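Local coordinates for protein Rbam17540 (PDB 2YOY) that binds copper at a histidine-lined site and probably cleaves cellulose chains oxidatively, as a lytic polysaccharide monooxygenase, at residues D71-D76 against Y153-G158; Q28-V33 against H77-N82; I107-W112 against E122-G127; Q38-P43 against G64-G69. All coordinates share one frame; numbering follows the deposited sequence.

Contact 1 (D71-D76 against Y153-G158); sequences DKQTAD and YHIILG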
loop_
_atom_site.group_PDB
_atom_site.type_symbol
_atom_site.label_atom_id
_atom_site.label_comp_id
_atom_site.label_asym_id
_atom_site.label_seq_id
_atom_site.Cartn_x
_atom_site.Cartn_y
_atom_site.Cartn_z
ATOM N N ASP A 71 9.168 3.094 -5.432
ATOM C CA ASP A 71 9.300 1.994 -6.357
ATOM C C ASP A 71 10.604 1.236 -6.238
ATOM O O ASP A 71 10.717 0.157 -6.809
ATOM C CB ASP A 71 9.083 2.474 -7.786
ATOM C CG ASP A 71 7.672 2.956 -8.048
ATOM O OD1 ASP A 71 6.695 2.323 -7.553
ATOM O OD2 ASP A 71 7.530 3.955 -8.805
ATOM N N LYS A 72 11.573 1.768 -5.479
ATOM C CA LYS A 72 12.781 1.022 -5.207
ATOM C C LYS A 72 12.407 -0.286 -4.567
ATOM O O LYS A 72 11.457 -0.356 -3.808
ATOM C CB LYS A 72 13.725 1.778 -4.282
ATOM C CG LYS A 72 14.388 2.977 -4.925
ATOM C CD LYS A 72 15.634 3.390 -4.136
ATOM C CE LYS A 72 16.402 4.493 -4.848
ATOM N NZ LYS A 72 17.655 4.810 -4.111
ATOM N N GLN A 73 13.135 -1.344 -4.876
ATOM C CA GLN A 73 12.828 -2.637 -4.257
ATOM C C GLN A 73 14.040 -3.517 -4.125
ATOM O O GLN A 73 14.597 -3.996 -5.114
ATOM C CB GLN A 73 11.722 -3.337 -5.036
ATOM C CG GLN A 73 11.180 -4.615 -4.455
ATOM C CD GLN A 73 10.572 -4.431 -3.070
ATOM O OE1 GLN A 73 9.728 -3.565 -2.852
ATOM N NE2 GLN A 73 11.072 -5.216 -2.114
ATOM N N THR A 74 14.475 -3.678 -2.887
ATOM C CA THR A 74 15.511 -4.643 -2.530
ATOM C C THR A 74 15.093 -5.374 -1.287
ATOM O O THR A 74 14.186 -4.943 -0.547
ATOM C CB THR A 74 16.897 -4.000 -2.268
ATOM O OG1 THR A 74 16.871 -3.263 -1.032
ATOM C CG2 THR A 74 17.318 -3.092 -3.404
ATOM N N ALA A 75 15.778 -6.481 -1.017
ATOM C CA ALA A 75 15.515 -7.235 0.199
ATOM C C ALA A 75 15.691 -6.431 1.496
ATOM O O ALA A 75 14.995 -6.704 2.485
ATOM C CB ALA A 75 16.380 -8.488 0.235
ATOM N N ASP A 76 16.584 -5.438 1.472
ATOM C CA ASP A 76 16.990 -4.729 2.677
ATOM C C ASP A 76 16.482 -3.305 2.776
ATOM O O ASP A 76 16.613 -2.709 3.841
ATOM C CB ASP A 76 18.533 -4.738 2.795
ATOM C CG ASP A 76 19.093 -6.139 3.094
ATOM O OD1 ASP A 76 18.324 -7.050 3.497
ATOM O OD2 ASP A 76 20.304 -6.345 2.906
ATOM N N TYR A 153 9.899 -12.180 4.493
ATOM C CA TYR A 153 9.586 -10.889 3.917
ATOM C C TYR A 153 8.549 -11.039 2.818
ATOM O O TYR A 153 8.807 -11.712 1.801
ATOM C CB TYR A 153 10.845 -10.224 3.350
ATOM C CG TYR A 153 10.614 -8.859 2.710
ATOM C CD1 TYR A 153 9.554 -8.018 3.111
ATOM C CD2 TYR A 153 11.480 -8.390 1.739
ATOM C CE1 TYR A 153 9.332 -6.791 2.488
ATOM C CE2 TYR A 153 11.305 -7.136 1.164
ATOM C CZ TYR A 153 10.249 -6.333 1.538
ATOM O OH TYR A 153 10.102 -5.077 0.948
ATOM N N HIS A 154 7.409 -10.395 3.042
ATOM C CA HIS A 154 6.282 -10.303 2.092
ATOM C C HIS A 154 5.820 -8.879 2.019
ATOM O O HIS A 154 6.132 -8.119 2.914
ATOM C CB HIS A 154 5.165 -11.287 2.398
ATOM C CG HIS A 154 5.575 -12.690 2.090
ATOM N ND1 HIS A 154 5.607 -13.182 0.802
ATOM C CD2 HIS A 154 6.158 -13.636 2.868
ATOM C CE1 HIS A 154 6.139 -14.386 0.807
ATOM N NE2 HIS A 154 6.496 -14.679 2.043
ATOM N N ILE A 155 5.069 -8.545 0.957
ATOM C CA ILE A 155 4.416 -7.226 0.817
ATOM C C ILE A 155 2.928 -7.447 0.668
ATOM O O ILE A 155 2.483 -8.276 -0.112
ATOM C CB ILE A 155 5.024 -6.436 -0.349
ATOM C CG1 ILE A 155 6.476 -6.063 -0.041
ATOM C CG2 ILE A 155 4.196 -5.218 -0.680
ATOM C CD1 ILE A 155 7.233 -5.448 -1.215
ATOM N N ILE A 156 2.179 -6.838 1.582
ATOM C CA ILE A 156 0.756 -6.680 1.412
ATOM C C ILE A 156 0.510 -5.395 0.684
ATOM O O ILE A 156 0.907 -4.313 1.128
ATOM C CB ILE A 156 0.040 -6.774 2.766
ATOM C CG1 ILE A 156 0.308 -8.192 3.331
ATOM C CG2 ILE A 156 -1.476 -6.433 2.681
ATOM C CD1 ILE A 156 -0.101 -8.333 4.792
ATOM N N LEU A 157 -0.213 -5.499 -0.439
ATOM C CA LEU A 157 -0.797 -4.337 -1.109
ATOM C C LEU A 157 -2.276 -4.129 -0.766
ATOM O O LEU A 157 -3.147 -5.000 -1.060
ATOM C CB LEU A 157 -0.682 -4.527 -2.596
ATOM C CG LEU A 157 -1.285 -3.503 -3.520
ATOM C CD1 LEU A 157 -0.625 -2.151 -3.367
ATOM C CD2 LEU A 157 -1.195 -3.969 -4.994
ATOM N N GLY A 158 -2.597 -2.976 -0.170
ATOM C CA GLY A 158 -3.958 -2.524 -0.139
ATOM C C GLY A 158 -4.351 -1.483 -1.145
ATOM O O GLY A 158 -3.632 -0.508 -1.326
HETATM O O HOH W 1 12.899 -4.205 1.734
#
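The phenol oxygen of Tyr153 is the best-held polar atom here, gripped by three partners: the amide of Gln73, a water, and Asp174 OD1 on strand 167-177. Gln73 NE2 donates to Tyr153 OH over 3.2 Å along an almost straight line, 175° at the hydrogen, and the oxygen lies in the plane of the amide. The water bonds more weakly to Tyr153 OH at 3.0 Å, while it donates at 2.7 Å to Thr74 O, so the loop backbone has a second route to the phenol.

The two side chains meet tip to tip. Tyr153 sends its ring out with CG anti to the backbone N (chi1 180°), and Gln73, also anti at chi1, bends at chi2 (60°) to bring its amide round to the hydroxyl, with amide and ring planes inclined to each other. Neighbours fix the amide's rotation: Gln73 NE2 also donates to Pro114 O, and Gln73 OE1 takes a bond from Arg10 NH2. The same oxygen touches the tip of Ile155, 3.5 Å from its CD1, while Thr74 O sits at the ring edge, 4.0 Å from Tyr153 CE2. An alanine here would remove the amide that meets Tyr153 OH, Pro114 O and Arg10, and would probably leave the phenol more loosely held.

The clasp pins residues 71-76, part of the loop between helix 59-62 and strand 81-83, to the start of strand 154-162 in the immunoglobulin-like beta-sandwich that is the fold of lytic polysaccharide monooxygenases.

Contact 2 (Q28-V33 against H77-N82); sequences QKYGSV and HWVKQN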
loop_
_atom_site.group_PDB
_atom_site.type_symbol
_atom_site.label_atom_id
_atom_site.label_comp_id
_atom_site.label_asym_id
_atom_site.label_seq_id
_atom_site.Cartn_x
_atom_site.Cartn_y
_atom_site.Cartn_z
ATOM N N GLN A 28 15.677 10.795 1.280
ATOM C CA GLN A 28 16.670 9.996 0.529
ATOM C C GLN A 28 16.236 8.534 0.429
ATOM O O GLN A 28 16.488 7.872 -0.565
ATOM C CB GLN A 28 18.067 10.110 1.152
ATOM C CG GLN A 28 18.825 11.274 0.533
ATOM C CD GLN A 28 19.995 11.764 1.347
ATOM O OE1 GLN A 28 20.163 11.432 2.528
ATOM N NE2 GLN A 28 20.806 12.593 0.716
ATOM N N LYS A 29 15.553 8.066 1.461
ATOM C CA LYS A 29 15.136 6.658 1.586
ATOM C C LYS A 29 13.773 6.427 0.886
ATOM O O LYS A 29 13.581 5.396 0.256
ATOM C CB LYS A 29 15.129 6.283 3.070
ATOM C CG LYS A 29 14.652 4.889 3.395
ATOM C CD LYS A 29 14.847 4.605 4.884
ATOM C CE LYS A 29 14.325 3.216 5.233
ATOM N NZ LYS A 29 14.672 2.916 6.654
ATOM N N TYR A 30 12.833 7.364 1.009
ATOM C CA TYR A 30 11.456 7.172 0.567
ATOM C C TYR A 30 11.029 8.060 -0.615
ATOM O O TYR A 30 10.009 7.770 -1.272
ATOM C CB TYR A 30 10.468 7.512 1.724
ATOM C CG TYR A 30 10.514 6.584 2.906
ATOM C CD1 TYR A 30 11.403 6.797 3.970
ATOM C CD2 TYR A 30 9.661 5.464 2.968
ATOM C CE1 TYR A 30 11.435 5.932 5.060
ATOM C CE2 TYR A 30 9.686 4.590 4.036
ATOM C CZ TYR A 30 10.590 4.812 5.071
ATOM O OH TYR A 30 10.636 3.946 6.134
ATOM N N GLY A 31 11.758 9.153 -0.850
ATOM C CA GLY A 31 11.301 10.234 -1.715
ATOM C C GLY A 31 10.264 11.141 -1.099
ATOM O O GLY A 31 10.036 11.099 0.108
ATOM N N SER A 32 9.636 11.973 -1.917
ATOM C CA SER A 32 8.794 13.051 -1.429
ATOM C C SER A 32 7.478 12.670 -0.736
ATOM O O SER A 32 6.785 13.541 -0.153
ATOM C CB SER A 32 8.486 14.011 -2.581
ATOM O OG SER A 32 7.797 13.335 -3.628
ATOM N N VAL A 33 7.120 11.387 -0.782
ATOM C CA VAL A 33 5.959 10.923 -0.065
ATOM C C VAL A 33 6.008 11.195 1.429
ATOM O O VAL A 33 4.968 11.201 2.050
ATOM C CB VAL A 33 5.698 9.408 -0.343
ATOM C CG1 VAL A 33 6.748 8.515 0.337
ATOM C CG2 VAL A 33 4.298 9.032 0.088
ATOM N N HIS A 77 15.894 -2.769 1.713
ATOM C CA HIS A 77 15.649 -1.307 1.654
ATOM C C HIS A 77 14.637 -0.871 2.694
ATOM O O HIS A 77 14.862 0.122 3.375
ATOM C CB HIS A 77 15.196 -0.832 0.294
ATOM C CG HIS A 77 15.266 0.665 0.138
ATOM N ND1 HIS A 77 16.416 1.318 -0.240
ATOM C CD2 HIS A 77 14.338 1.635 0.324
ATOM C CE1 HIS A 77 16.197 2.618 -0.284
ATOM N NE2 HIS A 77 14.955 2.839 0.092
ATOM N N TRP A 78 13.524 -1.593 2.806
ATOM C CA TRP A 78 12.408 -1.090 3.607
ATOM C C TRP A 78 12.306 -1.672 5.006
ATOM O O TRP A 78 12.683 -2.807 5.253
ATOM C CB TRP A 78 11.080 -1.318 2.847
ATOM C CG TRP A 78 11.157 -0.783 1.419
ATOM C CD1 TRP A 78 11.224 -1.541 0.261
ATOM C CD2 TRP A 78 11.153 0.570 0.993
ATOM N NE1 TRP A 78 11.222 -0.725 -0.836
ATOM C CE2 TRP A 78 11.242 0.570 -0.422
ATOM C CE3 TRP A 78 11.067 1.785 1.639
ATOM C CZ2 TRP A 78 11.236 1.745 -1.169
ATOM C CZ3 TRP A 78 11.086 2.959 0.890
ATOM C CH2 TRP A 78 11.150 2.930 -0.497
ATOM N N VAL A 79 11.656 -0.916 5.903
ATOM C CA VAL A 79 11.434 -1.373 7.274
ATOM C C VAL A 79 10.301 -2.383 7.318
ATOM O O VAL A 79 9.189 -2.105 6.867
ATOM C CB VAL A 79 11.093 -0.204 8.234
ATOM C CG1 VAL A 79 10.822 -0.729 9.633
ATOM C CG2 VAL A 79 12.237 0.810 8.307
ATOM N N LYS A 80 10.569 -3.572 7.844
ATOM C CA LYS A 80 9.546 -4.613 7.945
ATOM C C LYS A 80 8.881 -4.588 9.340
ATOM O O LYS A 80 9.521 -4.327 10.366
ATOM C CB LYS A 80 10.157 -5.970 7.745
ATOM C CG LYS A 80 10.572 -6.220 6.290
ATOM C CD LYS A 80 12.053 -6.195 6.129
ATOM C CE LYS A 80 12.436 -6.275 4.671
ATOM N NZ LYS A 80 13.598 -5.378 4.479
ATOM N N GLN A 81 7.621 -4.899 9.389
ATOM C CA GLN A 81 7.010 -5.074 10.703
ATOM C C GLN A 81 6.488 -6.499 10.774
ATOM O O GLN A 81 6.031 -7.069 9.794
ATOM C CB GLN A 81 5.876 -4.118 10.903
ATOM C CG GLN A 81 4.800 -4.266 9.855
ATOM C CD GLN A 81 4.210 -2.936 9.502
ATOM O OE1 GLN A 81 3.418 -2.351 10.283
ATOM N NE2 GLN A 81 4.578 -2.439 8.353
ATOM N N ASN A 82 6.524 -7.046 11.953
ATOM C CA ASN A 82 6.022 -8.398 12.160
ATOM C C ASN A 82 4.524 -8.488 12.051
ATOM O O ASN A 82 3.765 -7.659 12.569
ATOM C CB ASN A 82 6.428 -8.912 13.529
ATOM C CG ASN A 82 7.920 -9.128 13.651
ATOM O OD1 ASN A 82 8.628 -9.369 12.667
ATOM N ND2 ASN A 82 8.416 -9.052 14.878
HETATM O O HOH W 2 10.286 1.424 5.059
#
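The last turn of helix 23-30 gives way at Gly31, the first residue to leave helical angles, with positive phi, and residues 77-80 run past that end as loop before entering strand 81-83, with the CA atoms of Lys29 and His77 8.0 Å apart. The contact thus belongs to the helical insertion that lytic polysaccharide monooxygenases carry on their beta-sandwich core.

His77 makes the one direct hydrogen bond. Its CG lies anti to the backbone N (chi1 -166°), and NE2 donates to Lys29 O over 2.9 Å, nearly straight (174°), in the imidazole plane and on a lone pair of the carbonyl. The imidazole turns its edge to one face of Trp78, with His77 CD2 3.2 Å above the middle of the indole. A leucine in place of His77 would probably leave the helix end less firmly tied to the loop, since it has no N-H to offer Lys29 O.

Tyr30 and Trp78 lie alongside each other head to tail, the rings oblique at 50°, with Tyr30 CD2 3.6 Å from Trp78 CZ3 at the indole edge. Lys29 stretches out fully to a salt bridge with Glu17 of helix 10-21, passing across Val79, and Glu17 also bonds Tyr30 OH. A water completes the join: it donates to Tyr30 OH at 2.8 Å and accepts from Val79 N at 2.8 Å.

Contact 3 (I107-W112 against E122-G127); sequences ITKKNW and EFELIG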
loop_
_atom_site.group_PDB
_atom_site.type_symbol
_atom_site.label_atom_id
_atom_site.label_comp_id
_atom_site.label_asym_id
_atom_site.label_seq_id
_atom_site.Cartn_x
_atom_site.Cartn_y
_atom_site.Cartn_z
ATOM N N ILE A 107 -1.267 -10.120 -1.549
ATOM C CA ILE A 107 0.012 -10.431 -0.898
ATOM C C ILE A 107 0.930 -11.002 -1.971
ATOM O O ILE A 107 0.470 -11.579 -2.940
ATOM C CB ILE A 107 -0.123 -11.413 0.274
ATOM C CG1 ILE A 107 1.153 -11.366 1.136
ATOM C CG2 ILE A 107 -0.363 -12.826 -0.241
ATOM C CD1 ILE A 107 0.973 -11.997 2.486
ATOM N N THR A 108 2.212 -10.813 -1.753
ATOM C CA THR A 108 3.231 -11.417 -2.601
ATOM C C THR A 108 3.155 -12.933 -2.511
ATOM O O THR A 108 2.871 -13.499 -1.472
ATOM C CB THR A 108 4.640 -10.990 -2.183
ATOM O OG1 THR A 108 4.721 -10.975 -0.761
ATOM C CG2 THR A 108 4.936 -9.592 -2.738
ATOM N N LYS A 109 3.505 -13.576 -3.613
ATOM C CA LYS A 109 3.498 -15.038 -3.704
ATOM C C LYS A 109 4.677 -15.614 -2.970
ATOM O O LYS A 109 5.700 -14.947 -2.779
ATOM C CB LYS A 109 3.531 -15.477 -5.159
ATOM C CG LYS A 109 2.296 -15.064 -5.945
ATOM C CD LYS A 109 2.432 -15.342 -7.439
ATOM C CE LYS A 109 1.083 -15.134 -8.130
ATOM N NZ LYS A 109 1.135 -15.329 -9.615
ATOM N N LYS A 110 4.537 -16.893 -2.588
ATOM C CA LYS A 110 5.563 -17.613 -1.829
ATOM C C LYS A 110 6.950 -17.472 -2.447
ATOM O O LYS A 110 7.943 -17.324 -1.738
ATOM C CB LYS A 110 5.178 -19.104 -1.697
ATOM C CG LYS A 110 5.974 -19.877 -0.664
ATOM C CD LYS A 110 5.400 -21.276 -0.496
ATOM C CE LYS A 110 6.262 -22.133 0.409
ATOM N NZ LYS A 110 6.337 -21.586 1.790
ATOM N N ASN A 111 7.028 -17.496 -3.767
ATOM C CA ASN A 111 8.337 -17.469 -4.412
ATOM C C ASN A 111 8.697 -16.099 -4.991
ATOM O O ASN A 111 9.484 -16.014 -5.924
ATOM C CB ASN A 111 8.365 -18.537 -5.522
ATOM C CG ASN A 111 7.336 -18.267 -6.599
ATOM O OD1 ASN A 111 6.452 -17.420 -6.423
ATOM N ND2 ASN A 111 7.443 -18.971 -7.716
ATOM N N TRP A 112 8.124 -15.008 -4.482
ATOM C CA TRP A 112 8.411 -13.708 -5.112
ATOM C C TRP A 112 9.874 -13.306 -4.953
ATOM O O TRP A 112 10.557 -13.792 -4.073
ATOM C CB TRP A 112 7.505 -12.610 -4.560
ATOM C CG TRP A 112 7.870 -12.076 -3.181
ATOM C CD1 TRP A 112 7.891 -12.753 -2.008
ATOM C CD2 TRP A 112 8.275 -10.741 -2.891
ATOM N NE1 TRP A 112 8.233 -11.904 -0.962
ATOM C CE2 TRP A 112 8.480 -10.660 -1.480
ATOM C CE3 TRP A 112 8.458 -9.585 -3.673
ATOM C CZ2 TRP A 112 8.891 -9.485 -0.850
ATOM C CZ3 TRP A 112 8.837 -8.399 -3.007
ATOM C CH2 TRP A 112 9.054 -8.385 -1.621
ATOM N N GLU A 122 3.463 -11.041 -9.338
ATOM C CA GLU A 122 4.015 -11.469 -8.042
ATOM C C GLU A 122 2.988 -11.408 -6.899
ATOM O O GLU A 122 3.330 -11.780 -5.794
ATOM C CB GLU A 122 5.174 -10.550 -7.644
ATOM C CG GLU A 122 6.391 -10.688 -8.496
ATOM C CD GLU A 122 7.552 -9.968 -7.878
ATOM O OE1 GLU A 122 7.485 -8.724 -7.745
ATOM O OE2 GLU A 122 8.494 -10.661 -7.495
ATOM N N PHE A 123 1.762 -10.930 -7.169
ATOM C CA PHE A 123 0.742 -10.730 -6.094
ATOM C C PHE A 123 -0.427 -11.645 -6.299
ATOM O O PHE A 123 -0.835 -11.924 -7.437
ATOM C CB PHE A 123 0.229 -9.318 -6.172
ATOM C CG PHE A 123 1.149 -8.302 -5.556
ATOM C CD1 PHE A 123 1.173 -8.152 -4.170
ATOM C CD2 PHE A 123 1.979 -7.492 -6.335
ATOM C CE1 PHE A 123 2.021 -7.254 -3.569
ATOM C CE2 PHE A 123 2.819 -6.579 -5.740
ATOM C CZ PHE A 123 2.868 -6.476 -4.350
ATOM N N GLU A 124 -1.047 -12.049 -5.208
ATOM C CA GLU A 124 -2.313 -12.735 -5.325
ATOM C C GLU A 124 -3.324 -12.093 -4.432
ATOM O O GLU A 124 -2.961 -11.635 -3.394
ATOM C CB GLU A 124 -2.210 -14.222 -5.050
ATOM C CG GLU A 124 -1.584 -14.631 -3.761
ATOM C CD GLU A 124 -1.428 -16.153 -3.704
ATOM O OE1 GLU A 124 -2.325 -16.881 -4.163
ATOM O OE2 GLU A 124 -0.393 -16.603 -3.220
ATOM N N LEU A 125 -4.556 -12.060 -4.904
ATOM C CA LEU A 125 -5.663 -11.482 -4.190
ATOM C C LEU A 125 -5.933 -12.288 -2.952
ATOM O O LEU A 125 -5.937 -13.524 -2.995
ATOM C CB LEU A 125 -6.892 -11.430 -5.145
ATOM C CG LEU A 125 -8.220 -10.945 -4.519
ATOM C CD1 LEU A 125 -8.158 -9.444 -4.356
ATOM C CD2 LEU A 125 -9.383 -11.333 -5.461
ATOM N N ILE A 126 -6.112 -11.611 -1.816
ATOM C CA ILE A 126 -6.437 -12.295 -0.562
ATOM C C ILE A 126 -7.737 -11.847 0.051
ATOM O O ILE A 126 -8.279 -12.576 0.881
ATOM C CB ILE A 126 -5.311 -12.180 0.521
ATOM C CG1 ILE A 126 -4.988 -10.713 0.874
ATOM C CG2 ILE A 126 -4.112 -12.936 0.013
ATOM C CD1 ILE A 126 -4.050 -10.548 2.047
ATOM N N GLY A 127 -8.270 -10.682 -0.349
ATOM C CA GLY A 127 -9.601 -10.325 0.086
ATOM C C GLY A 127 -10.162 -9.071 -0.599
ATOM O O GLY A 127 -9.427 -8.214 -1.008
HETATM O O HOH W 3 -0.678 -13.001 -10.029
HETATM O O HOH W 4 2.199 -18.288 -3.508
#
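Strand 100-108 and strand 123-130 lie tightly against each other at their ends. Ile107 and Glu124 form an antiparallel hydrogen-bonded pair, Ile107 N to Glu124 O at 2.9 Å and Glu124 N to Ile107 O at 2.8 Å. Next to it Thr108 and Phe123 are a non-hydrogen-bonded pair whose CA atoms approach to 4.3 Å, and Lys109 N then reaches back to Glu122 O at 2.8 Å.

The buried side chains pack close to this ladder. Thr108 keeps OG1 in the crowded position between N and the carbonyl carbon (chi1 41°), which sends CG2 over the Phe123 ring in an off-centre CH-pi contact, 4.3 Å from the centroid. The same methyl lies over the rim of one face of Trp112, while OG1 bonds to His154 and Ile155 of the adjacent strand. At the end of the type I turn 109-112, buried Trp112 meets Glu122 OE2, which accepts from Asn113 N, at its ring edge. Beside Glu124, Ile107 CG2 meets Ile126 CG2 at 3.8 Å.

The other side is looser and watery. Extended Lys109 runs along the Glu122 backbone; its NZ donates to Asp121 O, and a water links it to Phe123 O. A second water joins Lys110 N to Glu124 OE2, which also has a salt bridge to Arg150.

Strand 123-130 pairs with the margin of strand 100-108, where Ile126 and Gly127 make a classic bulge opposite Tyr105. Beyond it lies strand 154-162, whose Ile155 and Leu157 touch Phe123, while Ile144 and Val146 of strand 141-146 pack on Ile126 and Ile107.

Contact 4 (Q38-P43 against G64-G69); sequences QSVEGP and GQIDFG. With EDO (1,2-ethanediol), chain D.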
loop_
_atom_site.group_PDB
_atom_site.type_symbol
_atom_site.label_atom_id
_atom_site.label_comp_id
_atom_site.label_asym_id
_atom_site.label_seq_id
_atom_site.Cartn_x
_atom_site.Cartn_y
_atom_site.Cartn_z
ATOM N N GLN A 38 -0.710 10.332 2.388
ATOM C CA GLN A 38 -2.086 10.166 1.899
ATOM C C GLN A 38 -2.282 10.259 0.396
ATOM O O GLN A 38 -3.401 10.094 -0.077
ATOM C CB GLN A 38 -3.013 11.227 2.580
ATOM C CG GLN A 38 -2.816 12.677 2.102
ATOM C CD GLN A 38 -1.741 13.442 2.870
ATOM O OE1 GLN A 38 -0.902 12.855 3.555
ATOM N NE2 GLN A 38 -1.765 14.783 2.755
ATOM N N SER A 39 -1.206 10.499 -0.360
ATOM C CA SER A 39 -1.343 10.862 -1.772
ATOM C C SER A 39 -0.791 9.835 -2.730
ATOM O O SER A 39 -0.417 10.219 -3.801
ATOM C CB SER A 39 -0.704 12.241 -2.025
ATOM O OG SER A 39 -1.249 13.191 -1.119
ATOM N N VAL A 40 -0.794 8.539 -2.374
ATOM C CA VAL A 40 -0.301 7.496 -3.335
ATOM C C VAL A 40 -1.458 7.055 -4.279
ATOM O O VAL A 40 -2.055 5.956 -4.187
ATOM C CB VAL A 40 0.374 6.330 -2.613
ATOM C CG1 VAL A 40 1.172 5.484 -3.626
ATOM C CG2 VAL A 40 1.315 6.789 -1.549
ATOM N N GLU A 41 -1.787 7.982 -5.161
ATOM C CA GLU A 41 -3.008 7.949 -5.972
ATOM C C GLU A 41 -2.727 7.691 -7.433
ATOM O O GLU A 41 -1.953 8.406 -8.055
ATOM C CB GLU A 41 -3.694 9.298 -5.858
ATOM C CG GLU A 41 -5.044 9.378 -6.537
ATOM C CD GLU A 41 -5.714 10.727 -6.366
ATOM O OE1 GLU A 41 -5.064 11.666 -5.848
ATOM O OE2 GLU A 41 -6.897 10.832 -6.765
ATOM N N GLY A 42 -3.376 6.675 -7.991
ATOM C CA GLY A 42 -3.203 6.342 -9.402
ATOM C C GLY A 42 -4.520 5.912 -10.006
ATOM O O GLY A 42 -5.579 5.979 -9.354
ATOM N N PRO A 43 -4.486 5.485 -11.271
ATOM C CA PRO A 43 -5.731 5.032 -11.883
ATOM C C PRO A 43 -6.313 3.779 -11.213
ATOM O O PRO A 43 -5.569 2.890 -10.788
ATOM C CB PRO A 43 -5.306 4.711 -13.338
ATOM C CG PRO A 43 -4.023 5.437 -13.533
ATOM C CD PRO A 43 -3.349 5.414 -12.195
ATOM N N GLY A 64 1.299 12.702 -10.222
ATOM C CA GLY A 64 1.999 13.975 -10.020
ATOM C C GLY A 64 2.209 14.489 -8.591
ATOM O O GLY A 64 2.898 15.481 -8.423
ATOM N N GLN A 65 1.649 13.838 -7.556
ATOM C CA GLN A 65 1.738 14.344 -6.194
ATOM C C GLN A 65 3.000 13.985 -5.429
ATOM O O GLN A 65 3.307 14.643 -4.489
ATOM C CB GLN A 65 0.503 13.920 -5.378
ATOM C CG GLN A 65 -0.762 14.510 -5.948
ATOM C CD GLN A 65 -2.006 13.896 -5.375
ATOM O OE1 GLN A 65 -2.711 14.519 -4.570
ATOM N NE2 GLN A 65 -2.282 12.670 -5.769
ATOM N N ILE A 66 3.725 12.949 -5.874
ATOM C CA ILE A 66 4.891 12.442 -5.230
ATOM C C ILE A 66 5.837 12.008 -6.360
ATOM O O ILE A 66 5.520 12.149 -7.535
ATOM C CB ILE A 66 4.615 11.220 -4.274
ATOM C CG1 ILE A 66 3.970 10.066 -5.039
ATOM C CG2 ILE A 66 3.722 11.615 -3.125
ATOM C CD1 ILE A 66 3.677 8.815 -4.208
ATOM N N ASP A 67 7.008 11.544 -5.981
ATOM C CA ASP A 67 8.015 11.073 -6.982
ATOM C C ASP A 67 7.968 9.534 -7.048
ATOM O O ASP A 67 6.983 8.942 -6.627
ATOM C CB ASP A 67 9.401 11.601 -6.618
ATOM C CG ASP A 67 9.839 11.213 -5.215
ATOM O OD1 ASP A 67 9.327 10.209 -4.672
ATOM O OD2 ASP A 67 10.699 11.927 -4.625
ATOM N N PHE A 68 9.012 8.891 -7.574
ATOM C CA PHE A 68 9.035 7.455 -7.763
ATOM C C PHE A 68 9.839 6.730 -6.674
ATOM O O PHE A 68 10.173 5.552 -6.852
ATOM C CB PHE A 68 9.628 7.051 -9.135
ATOM C CG PHE A 68 8.859 7.568 -10.325
ATOM C CD1 PHE A 68 7.501 7.421 -10.404
ATOM C CD2 PHE A 68 9.528 8.206 -11.370
ATOM C CE1 PHE A 68 6.779 7.932 -11.476
ATOM C CE2 PHE A 68 8.832 8.703 -12.455
ATOM C CZ PHE A 68 7.455 8.565 -12.510
ATOM N N GLY A 69 10.123 7.402 -5.546
ATOM C CA GLY A 69 10.924 6.796 -4.488
ATOM C C GLY A 69 10.444 5.453 -3.907
ATOM O O GLY A 69 11.262 4.628 -3.560
HETATM C C1 EDO D . -9.837 11.252 -5.393
HETATM O O1 EDO D . -10.144 10.748 -6.701
HETATM C C2 EDO D . -9.393 12.715 -5.401
HETATM O O2 EDO D . -8.284 12.948 -6.273
HETATM O O HOH W 5 -0.800 15.889 -2.136
#
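Gln65 and Glu41 reach across from their segments on extended chains. Gln65 sets CG anti to its carbonyl carbon (chi1 -63°), whereas Glu41 has CG anti to the backbone N (chi1 -174°), and the two ends cross obliquely. Gln65 NE2 donates to Glu41 OE1 at 3.0 Å, meeting the anti lone pair of that oxygen, but the line is bent (144°) and tilted out of the amide plane; NE2 also donates to Gly62 O. Behind them Ser39 CB packs on Gln65 CB at 3.9 Å. A water bonded to Ser39 OG reaches Gln65 OE1 weakly. Deeper down, Ile66 holds CG1 in the crowded position between N and carbonyl carbon, and its CD1 meets Val40 CG2 at 4.1 Å.

The second carboxylate oxygen, Glu41 OE2, accepts a short 2.6 Å bond from O2 of an ethanediol molecule, probably picked up from the crystallisation liquor. The copper ion is about 5 Å from the Glu41 side chain, and Gln65 OE1 is hydrogen-bonded to NE2 of the copper-binding His1. The contact thus lies in the second shell of the copper site: the amide probably steadies the His1 ring, and the carboxylate is likely to place negative charge beside the metal.

Contacts 1, 2 and 4 secure the segment between strands 2-6 and 81-83, whereas contact 3 joins two strands of the sandwich. Contacts 1 and 2 touch closely, their centres 9 Å apart: Ala75 O lies 2.8 Å from Lys80 NZ, and Lys72 O 3.0 Å from Trp78 NE1. Contact 1 meets contact 3 through Tyr153 O and Trp112 NE1, 2.8 Å apart. Contact 4, nested in the loop closed by contact 2, touches it where Asp67 OD2 lies 2.9 Å from Ser32 N. It is the one beside the copper, and its centre is about 23 Å from that of contact 3, on the opposite side of the chain's centre.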